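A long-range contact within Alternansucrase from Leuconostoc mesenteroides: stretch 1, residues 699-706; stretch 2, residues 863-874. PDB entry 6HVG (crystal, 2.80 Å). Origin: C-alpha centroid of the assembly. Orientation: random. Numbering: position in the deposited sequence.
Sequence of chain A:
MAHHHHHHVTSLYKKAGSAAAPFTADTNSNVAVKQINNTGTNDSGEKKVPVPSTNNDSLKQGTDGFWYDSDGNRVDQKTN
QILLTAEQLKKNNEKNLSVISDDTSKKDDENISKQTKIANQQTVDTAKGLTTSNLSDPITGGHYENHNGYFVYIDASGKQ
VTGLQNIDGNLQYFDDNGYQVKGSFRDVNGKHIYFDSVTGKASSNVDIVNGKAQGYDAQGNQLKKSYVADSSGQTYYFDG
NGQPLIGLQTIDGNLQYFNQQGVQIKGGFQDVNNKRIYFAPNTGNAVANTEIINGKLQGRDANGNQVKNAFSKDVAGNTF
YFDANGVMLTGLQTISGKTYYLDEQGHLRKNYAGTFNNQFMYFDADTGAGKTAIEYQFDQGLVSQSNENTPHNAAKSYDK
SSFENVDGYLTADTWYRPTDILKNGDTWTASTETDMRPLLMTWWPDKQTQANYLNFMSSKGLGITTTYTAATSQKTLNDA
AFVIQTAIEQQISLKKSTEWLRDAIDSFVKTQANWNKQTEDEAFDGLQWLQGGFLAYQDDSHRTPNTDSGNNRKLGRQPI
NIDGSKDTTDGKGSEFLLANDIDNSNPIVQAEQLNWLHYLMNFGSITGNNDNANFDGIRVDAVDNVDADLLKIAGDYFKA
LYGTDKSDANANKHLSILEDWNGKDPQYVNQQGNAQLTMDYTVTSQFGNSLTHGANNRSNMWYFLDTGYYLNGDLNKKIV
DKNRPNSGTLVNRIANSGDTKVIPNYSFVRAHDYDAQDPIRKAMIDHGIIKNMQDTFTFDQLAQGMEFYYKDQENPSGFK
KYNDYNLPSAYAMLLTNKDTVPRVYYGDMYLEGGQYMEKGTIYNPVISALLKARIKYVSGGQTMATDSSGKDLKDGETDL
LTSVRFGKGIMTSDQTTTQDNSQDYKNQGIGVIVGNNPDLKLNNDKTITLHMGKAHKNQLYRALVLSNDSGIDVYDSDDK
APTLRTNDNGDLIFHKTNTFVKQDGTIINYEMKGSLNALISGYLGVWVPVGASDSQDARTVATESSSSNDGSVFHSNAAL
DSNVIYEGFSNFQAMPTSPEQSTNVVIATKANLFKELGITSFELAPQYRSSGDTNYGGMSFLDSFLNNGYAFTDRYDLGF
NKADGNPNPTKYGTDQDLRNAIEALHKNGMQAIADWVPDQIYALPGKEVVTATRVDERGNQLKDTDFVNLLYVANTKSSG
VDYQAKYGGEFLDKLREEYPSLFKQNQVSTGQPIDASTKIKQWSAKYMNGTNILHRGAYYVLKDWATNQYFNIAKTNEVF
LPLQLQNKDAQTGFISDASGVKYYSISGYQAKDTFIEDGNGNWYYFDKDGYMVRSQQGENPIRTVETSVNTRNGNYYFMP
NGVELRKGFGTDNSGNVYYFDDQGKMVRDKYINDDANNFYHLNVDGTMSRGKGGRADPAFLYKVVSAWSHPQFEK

Stretch 1 (699-706) SNMWYFLD
Stretch 2 (863-874) TMATDSSGKDLK

Two segments of the alternansucrase chain, at least 159 residues apart in sequence wherever they touch, bury 556 Å² between them. Residues 701-705 of the first have helical phi/psi values, near -60°/-30°, and three successive i to i+3 backbone bonds tie the turn together: Tyr703 N to Asn700 O at 3.1 Å, Phe704 N to Met701 O at 3.0 Å and Leu705 N to Trp702 O at 3.1 Å. Asn700 precedes this turn in an extended conformation (-61/152). The second segment leaves a strand, 863-866, and continues as an irregular loop. The two run in opposing senses, for the closest CA pairs are Leu705 CA with Met864 CA (6.8 Å), Trp702 CA with Thr866 CA (5.8 Å) and Asn700 CA with Lys871 CA (6.4 Å).

Trp702 covers the largest area. Its CA-to-CB bond points toward the loop, and chi1 of -173° (t) with chi2 of 74° lays the indole against the backbone of Ser869 and Gly870. Gly870 CA lies 3.5 Å from the centroid of the six-membered ring of Trp702, only 15° off its normal, a CH-pi contact in which a weakly polarised C-H meets the electron-rich face. Trp702 CD2 comes within 3.4 Å of Gly870 CA. Glycine suits the place because its phi/psi of 170/-156 is one that residues with a CB seldom adopt. Ser869 C lies over the same face, 3.3 Å from Trp702 NE1. The indole nitrogen makes no hydrogen bond to Ser869 O, 3.4 Å from Trp702 NE1, because the angle is poor. At the ring edge, near its plane, Thr866 OG1 stands 3.6 Å from Trp702 CD1. Thr866, chi1 55° (p), also directs OG1 to Ser868 O in a weak hydrogen bond of 3.4 Å, while its methyl CG2 packs 3.8 Å from Met701 C.

Leu705 closes the strand end of the contact. Its CA-to-CB bond points sideways, but the mt rotamer (-58°, -178°) brings the branched end nearer to the strand. Leu705 CD2 reaches 3.5 Å from Met864 CG and 3.4 Å from Met864 O, while Leu705 CD1 lies 3.5 Å from Thr866 OG1. The CA-to-CB bond of Met864 points toward the turn; chi1 and chi2 are both t and chi3 is -78° (m), and Met864 SD packs 4.2 Å from Phe704 CB. Long, flexible methionine and branched leucine are both buried and pack on each other, and the leucine methyls also rest against polar atoms without bonding to them.

Asn700 anchors the other end. Its CA-to-CB bond points toward the loop, and with chi1 -78° (m) and chi2 4° Asn700 ND2 donates a hydrogen bond to Gly870 O at 3.1 Å, with an angle of 142°. Lys871 O is also 3.1 Å from Asn700 ND2, and Leu873 CD1 is 3.4 Å from Asn700 ND2. A carboxamide suits this site because its NH2 can donate to a backbone carbonyl. Nearby, Tyr703 (chi1 -73°, m) extends its OH to 3.0 Å from Lys871 CG, against the aliphatic part of the lysine.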

# COMPACT_ATOMS: atom_id res chain seq x y z
N SER A 699 21.68 -4.76 14.19
CA SER A 699 21.65 -5.61 15.37
C SER A 699 22.83 -6.61 15.35
O SER A 699 23.28 -7.06 14.29
CB SER A 699 20.33 -6.38 15.44
OG SER A 699 19.24 -5.54 15.17
N ASN A 700 23.36 -6.90 16.53
CA ASN A 700 24.44 -7.85 16.62
C ASN A 700 24.08 -9.25 16.12
O ASN A 700 22.92 -9.66 16.14
CB ASN A 700 24.92 -7.94 18.06
CG ASN A 700 25.80 -6.79 18.46
OD1 ASN A 700 26.00 -5.86 17.68
ND2 ASN A 700 26.30 -6.83 19.68
N MET A 701 25.11 -9.96 15.65
CA MET A 701 24.97 -11.33 15.22
C MET A 701 24.48 -12.19 16.38
O MET A 701 23.84 -13.21 16.15
CB MET A 701 26.29 -11.86 14.71
CG MET A 701 26.91 -11.08 13.56
SD MET A 701 25.94 -10.99 12.05
CE MET A 701 25.95 -12.71 11.56
N TRP A 702 24.78 -11.78 17.61
CA TRP A 702 24.21 -12.40 18.83
C TRP A 702 22.72 -12.73 18.70
O TRP A 702 22.29 -13.76 19.18
CB TRP A 702 24.40 -11.48 20.05
CG TRP A 702 24.00 -12.09 21.38
CD1 TRP A 702 24.69 -13.06 22.08
CD2 TRP A 702 22.85 -11.78 22.17
NE1 TRP A 702 24.03 -13.38 23.25
CE2 TRP A 702 22.89 -12.61 23.33
CE3 TRP A 702 21.78 -10.90 22.01
CZ2 TRP A 702 21.91 -12.56 24.31
CZ3 TRP A 702 20.80 -10.86 22.99
CH2 TRP A 702 20.87 -11.69 24.12
N TYR A 703 21.96 -11.85 18.06
CA TYR A 703 20.51 -12.05 17.97
C TYR A 703 20.08 -13.31 17.21
O TYR A 703 19.00 -13.84 17.46
CB TYR A 703 19.81 -10.81 17.41
CG TYR A 703 19.76 -9.68 18.42
CD1 TYR A 703 18.86 -9.71 19.48
CD2 TYR A 703 20.62 -8.58 18.32
CE1 TYR A 703 18.82 -8.70 20.41
CE2 TYR A 703 20.59 -7.57 19.26
CZ TYR A 703 19.69 -7.64 20.30
OH TYR A 703 19.66 -6.64 21.21
N PHE A 704 20.93 -13.79 16.30
CA PHE A 704 20.65 -15.04 15.58
C PHE A 704 20.53 -16.24 16.52
O PHE A 704 19.80 -17.19 16.20
CB PHE A 704 21.73 -15.33 14.55
CG PHE A 704 21.61 -14.54 13.28
CD1 PHE A 704 20.71 -14.89 12.33
CD2 PHE A 704 22.44 -13.46 13.04
CE1 PHE A 704 20.63 -14.18 11.14
CE2 PHE A 704 22.37 -12.75 11.86
CZ PHE A 704 21.45 -13.10 10.91
N LEU A 705 21.23 -16.20 17.64
CA LEU A 705 21.27 -17.33 18.57
C LEU A 705 19.94 -17.56 19.29
O LEU A 705 19.57 -18.72 19.51
CB LEU A 705 22.39 -17.15 19.59
CG LEU A 705 23.82 -16.99 19.06
CD1 LEU A 705 24.83 -16.87 20.19
CD2 LEU A 705 24.21 -18.16 18.17
N ASP A 706 19.25 -16.47 19.68
CA ASP A 706 18.02 -16.53 20.47
C ASP A 706 18.32 -17.32 21.75
O ASP A 706 17.76 -18.39 21.97
CB ASP A 706 16.89 -17.13 19.63
CG ASP A 706 15.55 -17.20 20.38
OD1 ASP A 706 15.27 -16.31 21.20
OD2 ASP A 706 14.76 -18.14 20.13
N THR A 863 26.02 -26.30 15.40
CA THR A 863 26.18 -25.36 16.51
C THR A 863 26.30 -23.97 15.94
O THR A 863 26.60 -23.77 14.76
CB THR A 863 27.43 -25.59 17.39
OG1 THR A 863 28.61 -25.50 16.57
CG2 THR A 863 27.38 -26.94 18.10
N MET A 864 26.03 -23.01 16.81
CA MET A 864 26.07 -21.62 16.46
C MET A 864 26.41 -20.86 17.74
O MET A 864 25.83 -21.11 18.80
CB MET A 864 24.74 -21.17 15.87
CG MET A 864 24.79 -19.83 15.15
SD MET A 864 23.19 -19.28 14.48
CE MET A 864 23.09 -20.27 13.01
N ALA A 865 27.38 -19.95 17.62
CA ALA A 865 27.87 -19.17 18.75
C ALA A 865 28.34 -17.82 18.22
O ALA A 865 28.42 -17.61 17.01
CB ALA A 865 29.02 -19.88 19.44
N THR A 866 28.60 -16.89 19.13
CA THR A 866 29.10 -15.57 18.77
C THR A 866 30.07 -15.11 19.81
O THR A 866 29.92 -15.44 21.00
CB THR A 866 28.00 -14.48 18.66
OG1 THR A 866 27.25 -14.41 19.88
CG2 THR A 866 27.04 -14.73 17.48
N ASP A 867 31.06 -14.35 19.38
CA ASP A 867 31.98 -13.72 20.30
C ASP A 867 31.26 -12.51 20.88
O ASP A 867 31.66 -11.38 20.65
CB ASP A 867 33.26 -13.32 19.58
CG ASP A 867 34.30 -12.76 20.53
OD1 ASP A 867 34.31 -13.14 21.73
OD2 ASP A 867 35.08 -11.91 20.07
N SER A 868 30.18 -12.77 21.61
CA SER A 868 29.29 -11.73 22.09
C SER A 868 28.30 -12.30 23.10
O SER A 868 27.97 -13.49 23.06
CB SER A 868 28.53 -11.12 20.92
OG SER A 868 27.57 -10.20 21.38
N SER A 869 27.83 -11.46 24.01
CA SER A 869 26.93 -11.87 25.08
C SER A 869 25.62 -11.08 25.09
O SER A 869 24.75 -11.34 25.93
CB SER A 869 27.64 -11.69 26.42
OG SER A 869 26.86 -12.18 27.50
N GLY A 870 25.45 -10.13 24.16
CA GLY A 870 24.23 -9.30 24.13
C GLY A 870 24.32 -8.13 23.17
O GLY A 870 25.09 -8.16 22.21
N LYS A 871 23.53 -7.09 23.43
CA LYS A 871 23.59 -5.82 22.67
C LYS A 871 24.98 -5.18 22.65
O LYS A 871 25.39 -4.64 21.63
CB LYS A 871 22.65 -4.79 23.30
CG LYS A 871 21.17 -5.15 23.37
CD LYS A 871 20.32 -4.00 23.91
CE LYS A 871 20.54 -3.76 25.40
NZ LYS A 871 19.79 -2.58 25.93
N ASP A 872 25.67 -5.21 23.79
CA ASP A 872 26.90 -4.43 23.98
C ASP A 872 28.14 -5.31 24.05
O ASP A 872 28.09 -6.42 24.58
CB ASP A 872 26.81 -3.58 25.25
CG ASP A 872 25.64 -2.61 25.23
OD1 ASP A 872 25.57 -1.77 24.30
OD2 ASP A 872 24.80 -2.68 26.14
N LEU A 873 29.25 -4.77 23.56
CA LEU A 873 30.49 -5.51 23.39
C LEU A 873 31.54 -5.12 24.43
O LEU A 873 31.90 -3.96 24.54
CB LEU A 873 31.04 -5.24 21.99
CG LEU A 873 30.28 -5.74 20.75
CD1 LEU A 873 28.98 -4.99 20.52
CD2 LEU A 873 31.15 -5.62 19.50
N LYS A 874 32.05 -6.10 25.17
CA LYS A 874 33.21 -5.90 26.04
C LYS A 874 34.48 -5.72 25.20
O LYS A 874 34.47 -5.91 23.99
CB LYS A 874 33.38 -7.07 27.00
CG LYS A 874 32.25 -7.15 28.03
CD LYS A 874 31.97 -8.57 28.49
CE LYS A 874 30.52 -8.71 28.94
NZ LYS A 874 30.19 -10.13 29.19